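Local coordinates for envelope glycoprotein (PDB 5XEA) that probably attaches the virus to its host-cell receptor and later induces fusion of the virion with the host membrane, at residues 38-44 against 145-151; 185-189 against 423-429; 275-279 against 414-418. All blocks are in the same frame, centred on the assembly; numbering follows the deposited sequence.

In the fold
Three long-range contacts illustrate how a trimeric fusion glycoprotein gathers distant pieces of chain into one body. From the N terminus, interaction 1 closes first, pairing strand 40-56 with strand 133-156 inside the branched antiparallel sheet. Interaction 2 opens later, at the start of strand 187-192, which is a further neighbour of strand 40-56, and closes only at helix 421-437. Nested inside that large loop is interaction 3, which joins the segment before the long helix 282-327 to the one before helix 421-437. Trp423 links all three, packing on Leu42 and Val149 of interaction 1, Tyr189 of interaction 2 and Val417 of interaction 3.

Interaction 1 (38-44 against 145-151); sequences QNELLTA and TTSPVFF
Residues 40-44 and 145-149 are extended, antiparallel strands whose axes come within 4.6 Å, with N-to-C directions 152° apart. Their register pairs Glu40 with Val149, Leu42 with Ser147 and Ala44 with Thr145 as hydrogen-bonded pairs; Leu41-Pro148 and Thr43-Thr146 are the non-hydrogen-bonded pairs between them, so proline falls where no amide hydrogen is required. Each hydrogen-bonded pair is reciprocal: Glu40 N to Val149 O 2.9 Å and Val149 N to Glu40 O 3.0 Å; Leu42 N to Ser147 O and Ser147 N to Leu42 O, both 2.8 Å; Ala44 N to Thr145 O 3.0 Å and Thr145 N to Ala44 O 2.9 Å. Among apolar contacts, Leu42 CB lies 4.1 Å from Val149 CG1, and Glu40 CG packs 3.5 Å from Phe151 CD2 (chi1 p). One water donates to Glu40 OE1 (2.7 Å) and Phe150 O (2.8 Å), while Glu40 OE1 also bonds Thr164. The other edge hydrogen-bonds through the Leu41 and Thr43 backbone to strand 187-192, marking 40-44 as an interior strand of an antiparallel beta-sheet.

Interaction 2 (185-189 against 423-429); sequences KDFSY and WSFVVKS
Strand 187-189 and helix 423-429 run almost exactly antiparallel, 175° between their N-to-C directions, with axes 11.3 Å apart at closest approach. This is helix-on-sheet packing, in which helix 421-437 lies against one face of the branched antiparallel sheet. The nearest CA pairs are Phe187-Val426 at 8.1 Å and Tyr189-Trp423 at 10.2 Å. No direct hydrogen bond crosses the gap, so side chains fill it. Phe187 and Tyr189, two apart on the strand, both direct CA-to-CB toward the helix, whereas the intervening Ser188 is out of reach. Phe187, its chi1 at -99°, receives Val426 CG2 over its ring face in a CH-pi contact, 4.3 Å from the centroid and 21° off the normal; its CE1 also lies 4.0 Å from Phe425 CD2. Tyr189 (chi1 m) meets Val426 at its ring edge, CE1 to CG2 3.8 Å, and has CD1 4.0 Å from Trp423 CZ3, with the two six-membered rings oblique at 32°. Trp182 stacks on Tyr189 and also touches Trp423, extending the aromatic cluster to strand 180-184. Where the strand is entered, polarity takes over: Asp186 (chi1 p) and Ser429 (chi1 t) share one water, which donates to Asp186 OD2 at 2.7 Å and is hydrogen-bonded to Ser429 OG at 2.8 Å.

Interaction 3 (275-279 against 414-418); sequences WTVVT and RGTVQ
Two irregular segments cross here, CA 276 to 279 and CA 414 to 418 lying 71° apart, with Val277 and Thr416 nearest at 5.0 Å between CA atoms. Thr276, near phi/psi -70/-10, presents its carbonyl: Thr276 O accepts from Val417 N at 3.1 Å and meets Thr416 CA at 3.2 Å in a CA-H...O contact. Its side chain (chi1 p) places CG2 3.8 Å from Arg414 NH2. Val277 follows with a second acceptor, Val277 O to Gln418 NE2 at 2.8 Å; the glutamine folds back to reach it (chi1 m, chi2 p), while Val277 CG1 packs 3.9 Å from Val417 CB. At Thr279, OG1 lies 4.1 Å from Thr416 CG2. Gly415 has phi 79°, a positive value that favours glycine. Arg414 NH2 bonds Asn152 OD1 in its own chain and also forms a salt bridge to Asp283 of the second subunit, and Thr279 packs on Thr279 of both other subunits, placing this loop-to-loop junction at the trimer interface of the fusion glycoprotein.

Interaction 1 (38-44 against 145-151)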
loop_
_atom_site.group_PDB
_atom_site.type_symbol
_atom_site.label_atom_id
_atom_site.label_comp_id
_atom_site.label_asym_id
_atom_site.label_seq_id
_atom_site.Cartn_x
_atom_site.Cartn_y
_atom_site.Cartn_z
ATOM N N GLN B 38 18.590 -9.068 8.362
ATOM C CA GLN B 38 17.178 -8.705 8.309
ATOM C C GLN B 38 16.263 -9.876 7.926
ATOM O O GLN B 38 15.103 -9.649 7.556
ATOM C CB GLN B 38 16.977 -7.539 7.340
ATOM C CG GLN B 38 17.895 -6.355 7.617
ATOM C CD GLN B 38 17.137 -5.055 7.816
ATOM O OE1 GLN B 38 16.990 -4.574 8.942
ATOM N NE2 GLN B 38 16.655 -4.476 6.721
ATOM N N ASN B 39 16.748 -11.120 8.027
ATOM C CA ASN B 39 15.939 -12.293 7.721
ATOM C C ASN B 39 16.238 -13.426 8.695
ATOM O O ASN B 39 17.392 -13.633 9.082
ATOM C CB ASN B 39 16.185 -12.784 6.285
ATOM C CG ASN B 39 15.620 -11.840 5.236
ATOM O OD1 ASN B 39 14.498 -11.339 5.368
ATOM N ND2 ASN B 39 16.396 -11.595 4.183
ATOM N N GLU B 40 15.182 -14.137 9.107
ATOM C CA GLU B 40 15.296 -15.476 9.668
ATOM C C GLU B 40 15.362 -16.494 8.542
ATOM O O GLU B 40 15.060 -16.195 7.387
ATOM C CB GLU B 40 14.106 -15.821 10.554
ATOM C CG GLU B 40 13.756 -14.793 11.575
ATOM C CD GLU B 40 12.654 -15.268 12.484
ATOM O OE1 GLU B 40 11.488 -15.318 12.038
ATOM O OE2 GLU B 40 12.955 -15.621 13.640
ATOM N N LEU B 41 15.765 -17.714 8.883
ATOM C CA LEU B 41 15.782 -18.813 7.930
ATOM C C LEU B 41 14.635 -19.751 8.261
ATOM O O LEU B 41 14.609 -20.352 9.343
ATOM C CB LEU B 41 17.104 -19.578 7.949
ATOM C CG LEU B 41 17.177 -20.543 6.767
ATOM C CD1 LEU B 41 17.425 -19.773 5.477
ATOM C CD2 LEU B 41 18.229 -21.621 6.985
ATOM N N LEU B 42 13.675 -19.847 7.355
ATOM C CA LEU B 42 12.557 -20.761 7.522
ATOM C C LEU B 42 12.854 -22.013 6.713
ATOM O O LEU B 42 12.987 -21.952 5.486
ATOM C CB LEU B 42 11.239 -20.128 7.077
ATOM C CG LEU B 42 10.096 -21.128 6.866
ATOM C CD1 LEU B 42 9.633 -21.731 8.185
ATOM C CD2 LEU B 42 8.944 -20.461 6.135
ATOM N N THR B 43 13.000 -23.131 7.399
ATOM C CA THR B 43 13.043 -24.435 6.748
ATOM C C THR B 43 11.702 -25.112 6.985
ATOM O O THR B 43 11.281 -25.277 8.138
ATOM C CB THR B 43 14.192 -25.292 7.276
ATOM O OG1 THR B 43 15.429 -24.617 7.026
ATOM C CG2 THR B 43 14.210 -26.640 6.562
ATOM N N ALA B 44 11.021 -25.470 5.901
ATOM C CA ALA B 44 9.719 -26.118 5.993
ATOM C C ALA B 44 9.711 -27.360 5.120
ATOM O O ALA B 44 10.094 -27.305 3.948
ATOM C CB ALA B 44 8.587 -25.174 5.582
ATOM N N THR B 145 11.650 -26.592 1.614
ATOM C CA THR B 145 12.132 -25.276 1.233
ATOM C C THR B 145 12.979 -24.712 2.365
ATOM O O THR B 145 12.744 -24.993 3.545
ATOM C CB THR B 145 10.979 -24.295 0.898
ATOM O OG1 THR B 145 11.493 -23.172 0.170
ATOM C CG2 THR B 145 10.306 -23.767 2.166
ATOM N N THR B 146 13.974 -23.919 1.987
ATOM C CA THR B 146 14.740 -23.099 2.924
ATOM C C THR B 146 14.675 -21.680 2.386
ATOM O O THR B 146 15.183 -21.407 1.294
ATOM C CB THR B 146 16.191 -23.562 3.054
ATOM O OG1 THR B 146 16.811 -23.558 1.760
ATOM C CG2 THR B 146 16.264 -24.960 3.658
ATOM N N SER B 147 14.007 -20.797 3.114
ATOM C CA SER B 147 13.757 -19.470 2.567
ATOM C C SER B 147 13.949 -18.417 3.642
ATOM O O SER B 147 13.659 -18.660 4.821
ATOM C CB SER B 147 12.336 -19.346 1.987
ATOM O OG SER B 147 12.072 -20.399 1.051
ATOM N N PRO B 148 14.441 -17.240 3.265
ATOM C CA PRO B 148 14.505 -16.133 4.220
ATOM C C PRO B 148 13.139 -15.484 4.387
ATOM O O PRO B 148 12.435 -15.211 3.412
ATOM C CB PRO B 148 15.504 -15.172 3.566
ATOM C CG PRO B 148 15.316 -15.393 2.112
ATOM C CD PRO B 148 14.997 -16.872 1.948
ATOM N N VAL B 149 12.768 -15.222 5.640
ATOM C CA VAL B 149 11.549 -14.491 5.955
ATOM C C VAL B 149 11.896 -13.319 6.870
ATOM O O VAL B 149 12.738 -13.449 7.769
ATOM C CB VAL B 149 10.490 -15.401 6.607
ATOM C CG1 VAL B 149 10.017 -16.531 5.615
ATOM C CG2 VAL B 149 11.021 -15.973 7.900
ATOM N N PHE B 150 11.253 -12.173 6.643
ATOM C CA PHE B 150 11.523 -11.031 7.510
ATOM C C PHE B 150 10.875 -11.251 8.874
ATOM O O PHE B 150 10.040 -12.145 9.061
ATOM C CB PHE B 150 11.029 -9.713 6.888
ATOM C CG PHE B 150 9.524 -9.653 6.651
ATOM C CD1 PHE B 150 8.656 -9.259 7.658
ATOM C CD2 PHE B 150 8.998 -9.956 5.405
ATOM C CE1 PHE B 150 7.286 -9.195 7.423
ATOM C CE2 PHE B 150 7.650 -9.886 5.161
ATOM C CZ PHE B 150 6.789 -9.508 6.163
ATOM N N PHE B 151 11.268 -10.423 9.843
ATOM C CA PHE B 151 10.787 -10.579 11.206
ATOM C C PHE B 151 10.730 -9.204 11.857
ATOM O O PHE B 151 11.143 -8.205 11.270
ATOM C CB PHE B 151 11.684 -11.542 12.000
ATOM C CG PHE B 151 13.114 -11.058 12.143
ATOM C CD1 PHE B 151 13.494 -10.285 13.227
ATOM C CD2 PHE B 151 14.059 -11.355 11.177
ATOM C CE1 PHE B 151 14.810 -9.822 13.351
ATOM C CE2 PHE B 151 15.359 -10.907 11.282
ATOM C CZ PHE B 151 15.738 -10.131 12.373
HETATM O O HOH W 1 9.318 -14.130 10.961
#

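Interaction 2 (185-189 against 423-429)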
loop_
_atom_site.group_PDB
_atom_site.type_symbol
_atom_site.label_atom_id
_atom_site.label_comp_id
_atom_site.label_asym_id
_atom_site.label_seq_id
_atom_site.Cartn_x
_atom_site.Cartn_y
_atom_site.Cartn_z
ATOM N N LYS B 185 0.174 -31.288 10.899
ATOM C CA LYS B 185 -0.373 -32.155 9.847
ATOM C C LYS B 185 0.799 -32.760 9.083
ATOM O O LYS B 185 1.561 -33.524 9.696
ATOM C CB LYS B 185 -1.374 -31.347 9.017
ATOM C CG LYS B 185 -2.459 -30.663 9.798
ATOM C CD LYS B 185 -3.676 -30.482 8.925
ATOM C CE LYS B 185 -4.735 -29.595 9.537
ATOM N NZ LYS B 185 -4.348 -28.147 9.408
ATOM N N ASP B 186 0.988 -32.457 7.793
ATOM C CA ASP B 186 2.045 -33.017 6.966
ATOM C C ASP B 186 3.361 -32.245 7.045
ATOM O O ASP B 186 4.395 -32.779 6.627
ATOM C CB ASP B 186 1.550 -33.059 5.514
ATOM C CG ASP B 186 1.119 -31.686 4.991
ATOM O OD1 ASP B 186 0.580 -30.866 5.783
ATOM O OD2 ASP B 186 1.341 -31.427 3.772
ATOM N N PHE B 187 3.344 -31.023 7.585
ATOM C CA PHE B 187 4.478 -30.116 7.592
ATOM C C PHE B 187 5.162 -30.104 8.953
ATOM O O PHE B 187 4.519 -30.202 10.001
ATOM C CB PHE B 187 4.032 -28.681 7.247
ATOM C CG PHE B 187 4.267 -28.293 5.810
ATOM C CD1 PHE B 187 5.457 -27.717 5.418
ATOM C CD2 PHE B 187 3.296 -28.520 4.849
ATOM C CE1 PHE B 187 5.677 -27.353 4.087
ATOM C CE2 PHE B 187 3.508 -28.175 3.517
ATOM C CZ PHE B 187 4.697 -27.594 3.140
ATOM N N SER B 188 6.479 -29.954 8.919
ATOM C CA SER B 188 7.212 -29.414 10.056
ATOM C C SER B 188 7.938 -28.144 9.630
ATOM O O SER B 188 8.274 -27.966 8.454
ATOM C CB SER B 188 8.204 -30.440 10.624
ATOM O OG SER B 188 7.511 -31.592 11.087
ATOM N N TYR B 189 8.179 -27.266 10.601
ATOM C CA TYR B 189 8.773 -25.959 10.368
ATOM C C TYR B 189 9.920 -25.728 11.339
ATOM O O TYR B 189 9.786 -25.965 12.545
ATOM C CB TYR B 189 7.760 -24.830 10.553
ATOM C CG TYR B 189 6.485 -24.995 9.770
ATOM C CD1 TYR B 189 6.313 -24.360 8.549
ATOM C CD2 TYR B 189 5.450 -25.767 10.266
ATOM C CE1 TYR B 189 5.130 -24.501 7.824
ATOM C CE2 TYR B 189 4.255 -25.920 9.543
ATOM C CZ TYR B 189 4.109 -25.282 8.328
ATOM O OH TYR B 189 2.933 -25.443 7.632
ATOM N N TRP B 423 6.487 -19.086 2.969
ATOM C CA TRP B 423 5.139 -19.434 3.396
ATOM C C TRP B 423 4.251 -19.787 2.219
ATOM O O TRP B 423 3.397 -20.653 2.361
ATOM C CB TRP B 423 4.514 -18.310 4.215
ATOM C CG TRP B 423 5.307 -17.987 5.431
ATOM C CD1 TRP B 423 6.063 -16.880 5.638
ATOM C CD2 TRP B 423 5.428 -18.789 6.609
ATOM N NE1 TRP B 423 6.646 -16.927 6.890
ATOM C CE2 TRP B 423 6.273 -18.096 7.502
ATOM C CE3 TRP B 423 4.914 -20.036 6.990
ATOM C CZ2 TRP B 423 6.609 -18.600 8.753
ATOM C CZ3 TRP B 423 5.247 -20.538 8.235
ATOM C CH2 TRP B 423 6.080 -19.825 9.103
ATOM N N SER B 424 4.444 -19.157 1.050
ATOM C CA SER B 424 3.672 -19.572 -0.113
ATOM C C SER B 424 4.008 -20.992 -0.553
ATOM O O SER B 424 3.200 -21.601 -1.249
ATOM C CB SER B 424 3.876 -18.598 -1.277
ATOM O OG SER B 424 5.194 -18.655 -1.770
ATOM N N PHE B 425 5.175 -21.521 -0.157
ATOM C CA PHE B 425 5.506 -22.932 -0.383
ATOM C C PHE B 425 4.473 -23.853 0.250
ATOM O O PHE B 425 4.151 -24.913 -0.300
ATOM C CB PHE B 425 6.897 -23.226 0.193
ATOM C CG PHE B 425 7.399 -24.657 -0.018
ATOM C CD1 PHE B 425 7.912 -25.056 -1.246
ATOM C CD2 PHE B 425 7.445 -25.554 1.042
ATOM C CE1 PHE B 425 8.402 -26.351 -1.438
ATOM C CE2 PHE B 425 7.946 -26.859 0.864
ATOM C CZ PHE B 425 8.425 -27.254 -0.371
ATOM N N VAL B 426 3.972 -23.485 1.430
ATOM C CA VAL B 426 2.974 -24.315 2.110
ATOM C C VAL B 426 1.678 -24.364 1.307
ATOM O O VAL B 426 1.050 -25.425 1.178
ATOM C CB VAL B 426 2.734 -23.779 3.535
ATOM C CG1 VAL B 426 1.662 -24.610 4.265
ATOM C CG2 VAL B 426 4.062 -23.695 4.304
ATOM N N VAL B 427 1.251 -23.213 0.771
ATOM C CA VAL B 427 0.022 -23.132 -0.022
ATOM C C VAL B 427 0.178 -23.891 -1.331
ATOM O O VAL B 427 -0.731 -24.622 -1.749
ATOM C CB VAL B 427 -0.349 -21.654 -0.290
ATOM C CG1 VAL B 427 -1.678 -21.549 -1.109
ATOM C CG2 VAL B 427 -0.444 -20.866 1.003
ATOM N N LYS B 428 1.324 -23.721 -2.005
ATOM C CA LYS B 428 1.614 -24.493 -3.216
ATOM C C LYS B 428 1.593 -25.996 -2.949
ATOM O O LYS B 428 1.154 -26.783 -3.797
ATOM C CB LYS B 428 2.978 -24.086 -3.790
ATOM C CG LYS B 428 2.981 -22.708 -4.456
ATOM C CD LYS B 428 4.395 -22.243 -4.837
ATOM C CE LYS B 428 4.387 -20.740 -5.163
ATOM N NZ LYS B 428 5.762 -20.168 -5.292
ATOM N N SER B 429 2.102 -26.421 -1.794
ATOM C CA SER B 429 2.046 -27.846 -1.462
ATOM C C SER B 429 0.594 -28.322 -1.357
ATOM O O SER B 429 0.230 -29.384 -1.888
ATOM C CB SER B 429 2.802 -28.097 -0.155
ATOM O OG SER B 429 2.568 -29.425 0.301
HETATM O O HOH W 2 0.356 -29.824 1.887
#

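Interaction 3 (275-279 against 414-418)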
loop_
_atom_site.group_PDB
_atom_site.type_symbol
_atom_site.label_atom_id
_atom_site.label_comp_id
_atom_site.label_asym_id
_atom_site.label_seq_id
_atom_site.Cartn_x
_atom_site.Cartn_y
_atom_site.Cartn_z
ATOM N N TRP B 275 -0.450 -6.573 11.422
ATOM C CA TRP B 275 -0.659 -5.830 10.190
ATOM C C TRP B 275 0.240 -6.304 9.059
ATOM O O TRP B 275 0.003 -5.933 7.904
ATOM C CB TRP B 275 -0.424 -4.339 10.459
ATOM C CG TRP B 275 -1.506 -3.715 11.300
ATOM C CD1 TRP B 275 -1.346 -3.054 12.490
ATOM C CD2 TRP B 275 -2.909 -3.669 11.001
ATOM N NE1 TRP B 275 -2.570 -2.606 12.947
ATOM C CE2 TRP B 275 -3.541 -2.972 12.052
ATOM C CE3 TRP B 275 -3.694 -4.140 9.934
ATOM C CZ2 TRP B 275 -4.913 -2.740 12.075
ATOM C CZ3 TRP B 275 -5.069 -3.914 9.963
ATOM C CH2 TRP B 275 -5.659 -3.216 11.029
ATOM N N THR B 276 1.277 -7.094 9.360
ATOM C CA THR B 276 2.134 -7.647 8.316
ATOM C C THR B 276 1.423 -8.705 7.467
ATOM O O THR B 276 1.965 -9.096 6.430
ATOM C CB THR B 276 3.394 -8.267 8.929
ATOM O OG1 THR B 276 3.027 -9.371 9.774
ATOM C CG2 THR B 276 4.232 -7.200 9.771
ATOM N N VAL B 277 0.231 -9.158 7.853
ATOM C CA VAL B 277 -0.524 -10.099 7.021
ATOM C C VAL B 277 -1.776 -9.481 6.421
ATOM O O VAL B 277 -2.463 -10.149 5.645
ATOM C CB VAL B 277 -0.880 -11.400 7.778
ATOM C CG1 VAL B 277 0.361 -12.035 8.378
ATOM C CG2 VAL B 277 -1.939 -11.146 8.850
ATOM N N VAL B 278 -2.085 -8.224 6.720
ATOM C CA VAL B 278 -3.296 -7.606 6.188
ATOM C C VAL B 278 -2.939 -6.864 4.902
ATOM O O VAL B 278 -2.096 -5.965 4.900
ATOM C CB VAL B 278 -3.952 -6.673 7.218
ATOM C CG1 VAL B 278 -5.261 -6.111 6.647
ATOM C CG2 VAL B 278 -4.233 -7.418 8.525
ATOM N N THR B 279 -3.597 -7.234 3.809
ATOM C CA THR B 279 -3.327 -6.661 2.498
ATOM C C THR B 279 -3.842 -5.226 2.400
ATOM O O THR B 279 -5.001 -4.965 2.731
ATOM C CB THR B 279 -4.023 -7.505 1.436
ATOM O OG1 THR B 279 -3.454 -8.819 1.412
ATOM C CG2 THR B 279 -3.885 -6.831 0.100
ATOM N N ARG B 414 8.195 -4.312 3.021
ATOM C CA ARG B 414 8.465 -5.728 3.193
ATOM C C ARG B 414 7.430 -6.641 2.544
ATOM O O ARG B 414 7.754 -7.800 2.295
ATOM C CB ARG B 414 8.576 -6.072 4.690
ATOM C CG ARG B 414 9.694 -5.277 5.431
ATOM C CD ARG B 414 9.905 -5.764 6.862
ATOM N NE ARG B 414 8.772 -5.471 7.732
ATOM C CZ ARG B 414 8.731 -5.810 9.009
ATOM N NH1 ARG B 414 9.762 -6.439 9.531
ATOM N NH2 ARG B 414 7.671 -5.535 9.755
ATOM N N GLY B 415 6.220 -6.158 2.265
ATOM C CA GLY B 415 5.170 -6.986 1.710
ATOM C C GLY B 415 4.509 -7.844 2.776
ATOM O O GLY B 415 4.964 -7.925 3.916
ATOM N N THR B 416 3.412 -8.519 2.398
ATOM C CA THR B 416 2.755 -9.379 3.362
ATOM C C THR B 416 3.584 -10.640 3.580
ATOM O O THR B 416 4.311 -11.102 2.695
ATOM C CB THR B 416 1.330 -9.782 2.913
ATOM O OG1 THR B 416 1.398 -10.426 1.638
ATOM C CG2 THR B 416 0.404 -8.582 2.830
ATOM N N VAL B 417 3.448 -11.197 4.784
ATOM C CA VAL B 417 4.071 -12.476 5.118
ATOM C C VAL B 417 3.680 -13.545 4.097
ATOM O O VAL B 417 4.539 -14.289 3.585
ATOM C CB VAL B 417 3.682 -12.882 6.556
ATOM C CG1 VAL B 417 4.227 -14.236 6.912
ATOM C CG2 VAL B 417 4.189 -11.832 7.562
ATOM N N GLN B 418 2.379 -13.620 3.758
ATOM C CA GLN B 418 1.909 -14.641 2.814
ATOM C C GLN B 418 2.572 -14.505 1.455
ATOM O O GLN B 418 2.635 -15.485 0.715
ATOM C CB GLN B 418 0.384 -14.584 2.606
ATOM C CG GLN B 418 -0.448 -14.462 3.869
ATOM C CD GLN B 418 -0.636 -13.006 4.313
ATOM O OE1 GLN B 418 0.311 -12.362 4.744
ATOM N NE2 GLN B 418 -1.861 -12.501 4.221
#